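S-adenosylmethionine dependent methyltransferase (Mesorhizobium loti, PDB 3BKW) probably acts as an S-adenosylmethionine-dependent methyltransferase, transferring a methyl group to a substrate that is not known. Local coordinates at residues 115-120 / 138-143; 145-150 / 192-197. One frame throughout, in Å; residues are numbered along the deposited sequence.

Both contacts are buried, but they occupy different places in the fold. The centre of contact 1 lies about 4 Å from the centre of the chain, at the central sheet, where strand 138-145 meets the loop after strand 108-114. Contact 2, its centre about 12 Å from that of the chain, joins the starts of two helices, and a second subunit covers part of it. Strand 138-145 runs straight into helix 147-150, so the two contacts share a continuous stretch of chain. Contact 1 combines backbone and water-mediated polar bonds with aromatic packing, whereas contact 2 joins its segments by van der Waals packing beside a bound ethanediol. R192 connects them, its NH2 lying 3.0 Å from V120 O in a probable hydrogen bond.

Contact 1. Residues 115-120 / 138-143; sequences LALHYV and GHFVFS
The loop that leaves strand 108-114 of the methyltransferase sheet turns at L115 and rests against S143 on the neighbouring strand 138-145. L115 N donates to S143 O at 3.0 Å; the donor stands above the carbonyl plane, 49° out of it, and the N-H points only roughly at the oxygen. The same N-H also makes a weak bond to S143 OG (3.1 Å), so a single donor is divided between the backbone and side-chain oxygens of one serine. With OG set between the backbone N and the carbonyl carbon of S143 (chi1 60°), the hydroxyl and the carbonyl oxygen both come within bonding distance of L115 N. A water adds a second tie: it gives a hydrogen bond to S143 O (2.8 Å) and receives one from L117 N (2.9 Å), linking the start of the 3-10 turn 117-119 to the strand. In the order 3-2-1-4-5-7-6, that of the class I methyltransferase fold, strands 108-114 and 138-145 are the parallel fourth and fifth strands, and the contact lies where the fourth gives way to its loop. Two residues on in the loop, L117 carries the apolar half, against strand residues that precede S143. Its CD1 meets F140 CZ tip to tip at 3.6 Å and also sits over one face of F142, a CH-pi contact with CD1 4.2 Å from the ring centroid. The two phenylalanines pack together in turn: F142 CD2 lies over the centre of the F140 ring, 3.6 Å above its plane. Helix 123-133 extends this cluster, with F127 touching both L117 and F140.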
loop_
_atom_site.group_PDB
_atom_site.type_symbol
_atom_site.label_atom_id
_atom_site.label_comp_id
_atom_site.label_asym_id
_atom_site.label_seq_id
_atom_site.Cartn_x
_atom_site.Cartn_y
_atom_site.Cartn_z
ATOM N N LEU A 115 -4.620 -14.014 -8.841
ATOM C CA LEU A 115 -6.023 -13.611 -8.961
ATOM C C LEU A 115 -7.032 -14.583 -8.369
ATOM O O LEU A 115 -8.055 -14.913 -8.987
ATOM C CB LEU A 115 -6.308 -13.316 -10.440
ATOM C CG LEU A 115 -5.390 -12.294 -11.118
ATOM C CD1 LEU A 115 -5.789 -12.107 -12.595
ATOM C CD2 LEU A 115 -5.380 -10.969 -10.362
ATOM N N ALA A 116 -6.722 -15.045 -7.167
ATOM C CA ALA A 116 -7.578 -15.971 -6.412
ATOM C C ALA A 116 -8.018 -15.440 -5.051
ATOM O O ALA A 116 -9.124 -15.711 -4.625
ATOM C CB ALA A 116 -6.850 -17.315 -6.204
ATOM N N LEU A 117 -7.139 -14.711 -4.357
ATOM C CA LEU A 117 -7.395 -14.315 -2.988
ATOM C C LEU A 117 -8.489 -13.295 -2.800
ATOM O O LEU A 117 -9.084 -13.265 -1.729
ATOM C CB LEU A 117 -6.124 -13.898 -2.263
ATOM C CG LEU A 117 -5.000 -14.942 -2.156
ATOM C CD1 LEU A 117 -4.062 -14.448 -1.038
ATOM C CD2 LEU A 117 -5.433 -16.352 -1.898
ATOM N N HIS A 118 -8.827 -12.539 -3.853
ATOM C CA HIS A 118 -9.977 -11.630 -3.780
ATOM C C HIS A 118 -11.325 -12.352 -3.669
ATOM O O HIS A 118 -12.329 -11.707 -3.405
ATOM C CB HIS A 118 -9.994 -10.546 -4.853
ATOM C CG HIS A 118 -9.859 -11.056 -6.243
ATOM N ND1 HIS A 118 -8.657 -11.080 -6.902
ATOM C CD2 HIS A 118 -10.763 -11.570 -7.101
ATOM C CE1 HIS A 118 -8.826 -11.566 -8.117
ATOM N NE2 HIS A 118 -10.090 -11.894 -8.257
ATOM N N TYR A 119 -11.350 -13.674 -3.889
ATOM C CA TYR A 119 -12.563 -14.488 -3.693
ATOM C C TYR A 119 -12.650 -15.189 -2.326
ATOM O O TYR A 119 -13.642 -15.853 -2.039
ATOM C CB TYR A 119 -12.688 -15.522 -4.818
ATOM C CG TYR A 119 -12.683 -14.896 -6.202
ATOM C CD1 TYR A 119 -13.618 -13.905 -6.548
ATOM C CD2 TYR A 119 -11.752 -15.285 -7.171
ATOM C CE1 TYR A 119 -13.625 -13.310 -7.826
ATOM C CE2 TYR A 119 -11.766 -14.696 -8.465
ATOM C CZ TYR A 119 -12.712 -13.708 -8.771
ATOM O OH TYR A 119 -12.746 -13.078 -10.017
ATOM N N VAL A 120 -11.636 -14.978 -1.471
ATOM C CA VAL A 120 -11.549 -15.619 -0.152
ATOM C C VAL A 120 -12.070 -14.638 0.882
ATOM O O VAL A 120 -11.486 -13.581 1.028
ATOM C CB VAL A 120 -10.085 -16.054 0.151
ATOM C CG1 VAL A 120 -9.963 -16.609 1.560
ATOM C CG2 VAL A 120 -9.642 -17.118 -0.864
ATOM N N GLY A 138 10.959 -17.976 3.695
ATOM C CA GLY A 138 10.152 -18.242 2.512
ATOM C C GLY A 138 9.308 -17.047 2.138
ATOM O O GLY A 138 9.129 -16.141 2.954
ATOM N N HIS A 139 8.781 -17.054 0.904
ATOM C CA HIS A 139 7.989 -15.940 0.369
ATOM C C HIS A 139 6.588 -16.331 -0.067
ATOM O O HIS A 139 6.326 -17.476 -0.350
ATOM C CB HIS A 139 8.681 -15.277 -0.818
ATOM C CG HIS A 139 9.948 -14.571 -0.457
ATOM N ND1 HIS A 139 11.171 -15.197 -0.458
ATOM C CD2 HIS A 139 10.179 -13.292 -0.073
ATOM C CE1 HIS A 139 12.106 -14.338 -0.094
ATOM N NE2 HIS A 139 11.530 -13.173 0.148
ATOM N N PHE A 140 5.707 -15.335 -0.055
ATOM C CA PHE A 140 4.334 -15.426 -0.533
ATOM C C PHE A 140 4.185 -14.269 -1.513
ATOM O O PHE A 140 4.325 -13.118 -1.106
ATOM C CB PHE A 140 3.367 -15.341 0.638
ATOM C CG PHE A 140 1.903 -15.459 0.274
ATOM C CD1 PHE A 140 1.440 -16.129 -0.874
ATOM C CD2 PHE A 140 0.952 -14.987 1.181
ATOM C CE1 PHE A 140 0.074 -16.256 -1.147
ATOM C CE2 PHE A 140 -0.395 -15.133 0.912
ATOM C CZ PHE A 140 -0.836 -15.760 -0.239
ATOM N N VAL A 141 3.950 -14.587 -2.782
ATOM C CA VAL A 141 3.845 -13.600 -3.843
ATOM C C VAL A 141 2.501 -13.814 -4.516
ATOM O O VAL A 141 2.189 -14.919 -4.981
ATOM C CB VAL A 141 4.996 -13.757 -4.842
ATOM C CG1 VAL A 141 4.866 -12.752 -5.999
ATOM C CG2 VAL A 141 6.339 -13.580 -4.145
ATOM N N PHE A 142 1.666 -12.777 -4.533
ATOM C CA PHE A 142 0.346 -12.912 -5.088
ATOM C C PHE A 142 -0.214 -11.654 -5.725
ATOM O O PHE A 142 0.198 -10.534 -5.389
ATOM C CB PHE A 142 -0.612 -13.435 -3.998
ATOM C CG PHE A 142 -0.860 -12.470 -2.844
ATOM C CD1 PHE A 142 -1.953 -11.601 -2.884
ATOM C CD2 PHE A 142 -0.021 -12.434 -1.712
ATOM C CE1 PHE A 142 -2.230 -10.716 -1.820
ATOM C CE2 PHE A 142 -0.290 -11.541 -0.631
ATOM C CZ PHE A 142 -1.400 -10.678 -0.705
ATOM N N SER A 143 -1.169 -11.874 -6.634
ATOM C CA SER A 143 -1.898 -10.801 -7.282
ATOM C C SER A 143 -3.361 -10.911 -6.931
ATOM O O SER A 143 -3.901 -12.015 -6.773
ATOM C CB SER A 143 -1.726 -10.840 -8.787
ATOM O OG SER A 143 -2.198 -12.062 -9.321
HETATM O O HOH W 1 -4.417 -14.380 -5.442
#

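Contact 2. Residues 145-150 / 192-197; sequences EHPIYM and RTVGTT. With EDO (1,2-ethanediol), chain C.
O1 of a bound 1,2-ethanediol, probably from the crystallisation liquor, is gripped by two side chains of segment 192-197, and its C2 touches M150 of the other segment. T197 OG1 lies 2.7 Å from O1 in a hydrogen bond that either hydroxyl could donate, and R192 NE donates to O1 at 2.8 Å. The bend of the arginine chain at chi3 (-78°) puts NE there; O1 lies at the guanidinium edge, near its plane. A longer, weak bond runs from NE to O2, and H190 O is also hydrogen-bonded to the diol. Selenomethionine M150 brings its CE to within 3.8 Å of R192 N. R192 NH2 is hydrogen-bonded to V120 O, so an alanine here would probably leave that carbonyl without this donor and the diol without its NE partner. Between the segments proper, P147 CB abuts the carbonyl oxygen R192 O (3.4 Å), and P147 CG makes an apolar pair with V194 CG2 at 3.7 Å, the two side chains crossing at about a right angle. Next to the proline, H146 ND1 accepts from I148 N at 3.0 Å and 163°, with the donor in the ring plane, and its NE2 is hydrogen-bonded to OE1 of E213 in the same chain. E213 of the second subunit, through its OE2, accepts from G195 N, which brings the dimer partner to the start of helix 194-203. The arrangement is that of two helix N-termini packed together, H146 supplying a side-chain N-cap for helix 147-150 and T193 occupying the N-cap position of helix 194-203.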
loop_
_atom_site.group_PDB
_atom_site.type_symbol
_atom_site.label_atom_id
_atom_site.label_comp_id
_atom_site.label_asym_id
_atom_site.label_seq_id
_atom_site.Cartn_x
_atom_site.Cartn_y
_atom_site.Cartn_z
ATOM N N GLU A 145 -7.238 -8.351 -7.527
ATOM C CA GLU A 145 -7.852 -7.142 -8.041
ATOM C C GLU A 145 -7.585 -6.030 -7.039
ATOM O O GLU A 145 -7.660 -6.222 -5.827
ATOM C CB GLU A 145 -9.358 -7.287 -8.235
ATOM C CG GLU A 145 -9.708 -8.074 -9.477
ATOM C CD GLU A 145 -11.180 -8.245 -9.730
ATOM O OE1 GLU A 145 -11.988 -7.507 -9.151
ATOM O OE2 GLU A 145 -11.505 -9.138 -10.520
ATOM N N HIS A 146 -7.225 -4.876 -7.568
ATOM C CA HIS A 146 -6.892 -3.700 -6.747
ATOM C C HIS A 146 -8.180 -3.129 -6.136
ATOM O O HIS A 146 -9.230 -3.178 -6.782
ATOM C CB HIS A 146 -6.243 -2.644 -7.652
ATOM C CG HIS A 146 -5.550 -1.547 -6.917
ATOM N ND1 HIS A 146 -6.223 -0.521 -6.289
ATOM C CD2 HIS A 146 -4.231 -1.289 -6.754
ATOM C CE1 HIS A 146 -5.349 0.304 -5.741
ATOM N NE2 HIS A 146 -4.133 -0.137 -6.009
ATOM N N PRO A 147 -8.118 -2.632 -4.872
ATOM C CA PRO A 147 -9.342 -2.025 -4.330
ATOM C C PRO A 147 -9.943 -0.837 -5.128
ATOM O O PRO A 147 -11.148 -0.617 -5.083
ATOM C CB PRO A 147 -8.934 -1.659 -2.882
ATOM C CG PRO A 147 -7.471 -1.616 -2.902
ATOM C CD PRO A 147 -7.026 -2.633 -3.882
ATOM N N ILE A 148 -9.128 -0.077 -5.868
ATOM C CA ILE A 148 -9.657 0.973 -6.756
ATOM C C ILE A 148 -10.603 0.352 -7.793
ATOM O O ILE A 148 -11.649 0.901 -8.090
ATOM C CB ILE A 148 -8.538 1.747 -7.468
ATOM C CG1 ILE A 148 -7.874 2.695 -6.469
ATOM C CG2 ILE A 148 -9.105 2.545 -8.684
ATOM C CD1 ILE A 148 -6.615 3.336 -6.965
ATOM N N TYR A 149 -10.204 -0.798 -8.332
ATOM C CA TYR A 149 -10.991 -1.532 -9.295
ATOM C C TYR A 149 -12.224 -2.192 -8.660
ATOM O O TYR A 149 -13.306 -2.195 -9.273
ATOM C CB TYR A 149 -10.094 -2.566 -9.995
ATOM C CG TYR A 149 -10.776 -3.334 -11.092
ATOM C CD1 TYR A 149 -10.901 -2.805 -12.379
ATOM C CD2 TYR A 149 -11.287 -4.609 -10.852
ATOM C CE1 TYR A 149 -11.546 -3.530 -13.401
ATOM C CE2 TYR A 149 -11.941 -5.332 -11.853
ATOM C CZ TYR A 149 -12.048 -4.795 -13.133
ATOM O OH TYR A 149 -12.700 -5.506 -14.122
HETATM N N MSE A 150 -12.080 -2.752 -7.464
HETATM C CA MSE A 150 -13.187 -3.448 -6.780
HETATM C C MSE A 150 -14.209 -2.562 -6.075
HETATM O O MSE A 150 -15.354 -2.964 -5.901
HETATM C CB MSE A 150 -12.638 -4.407 -5.718
HETATM C CG MSE A 150 -11.798 -5.530 -6.264
HETATM SE SE MSE A 150 -11.407 -6.822 -4.858
HETATM C CE MSE A 150 -10.288 -5.667 -3.673
ATOM N N ARG A 192 -11.234 -5.159 0.005
ATOM C CA ARG A 192 -10.390 -4.836 1.151
ATOM C C ARG A 192 -9.407 -3.807 0.641
ATOM O O ARG A 192 -8.847 -3.987 -0.452
ATOM C CB ARG A 192 -9.630 -6.063 1.656
ATOM C CG ARG A 192 -10.493 -7.064 2.419
ATOM C CD ARG A 192 -9.708 -8.310 2.820
ATOM N NE ARG A 192 -9.515 -9.255 1.707
ATOM C CZ ARG A 192 -10.194 -10.397 1.491
ATOM N NH1 ARG A 192 -11.126 -10.845 2.333
ATOM N NH2 ARG A 192 -9.865 -11.139 0.431
ATOM N N THR A 193 -9.151 -2.776 1.446
ATOM C CA THR A 193 -8.212 -1.719 1.054
ATOM C C THR A 193 -6.775 -2.280 1.057
ATOM O O THR A 193 -6.515 -3.345 1.630
ATOM C CB THR A 193 -8.307 -0.515 2.024
ATOM O OG1 THR A 193 -7.833 -0.905 3.318
ATOM C CG2 THR A 193 -9.758 0.046 2.124
ATOM N N VAL A 194 -5.846 -1.565 0.421
ATOM C CA VAL A 194 -4.425 -1.969 0.415
ATOM C C VAL A 194 -3.926 -2.091 1.869
ATOM O O VAL A 194 -3.274 -3.066 2.227
ATOM C CB VAL A 194 -3.512 -0.980 -0.371
ATOM C CG1 VAL A 194 -2.042 -1.443 -0.346
ATOM C CG2 VAL A 194 -3.985 -0.804 -1.827
ATOM N N GLY A 195 -4.236 -1.104 2.708
ATOM C CA GLY A 195 -3.827 -1.148 4.124
ATOM C C GLY A 195 -4.344 -2.371 4.854
ATOM O O GLY A 195 -3.598 -3.015 5.577
ATOM N N THR A 196 -5.612 -2.703 4.643
ATOM C CA THR A 196 -6.198 -3.889 5.283
ATOM C C THR A 196 -5.434 -5.156 4.889
ATOM O O THR A 196 -5.100 -5.974 5.725
ATOM C CB THR A 196 -7.676 -4.015 4.933
ATOM O OG1 THR A 196 -8.389 -2.920 5.536
ATOM C CG2 THR A 196 -8.262 -5.359 5.424
ATOM N N THR A 197 -5.164 -5.320 3.600
ATOM C CA THR A 197 -4.420 -6.482 3.111
ATOM C C THR A 197 -3.031 -6.564 3.716
ATOM O O THR A 197 -2.606 -7.616 4.179
ATOM C CB THR A 197 -4.329 -6.434 1.571
ATOM O OG1 THR A 197 -5.652 -6.526 1.049
ATOM C CG2 THR A 197 -3.425 -7.533 0.965
HETATM C C1 EDO C . -7.032 -8.914 -0.965
HETATM O O1 EDO C . -7.061 -8.730 0.467
HETATM C C2 EDO C . -8.151 -8.128 -1.667
HETATM O O2 EDO C . -9.414 -8.785 -1.572
#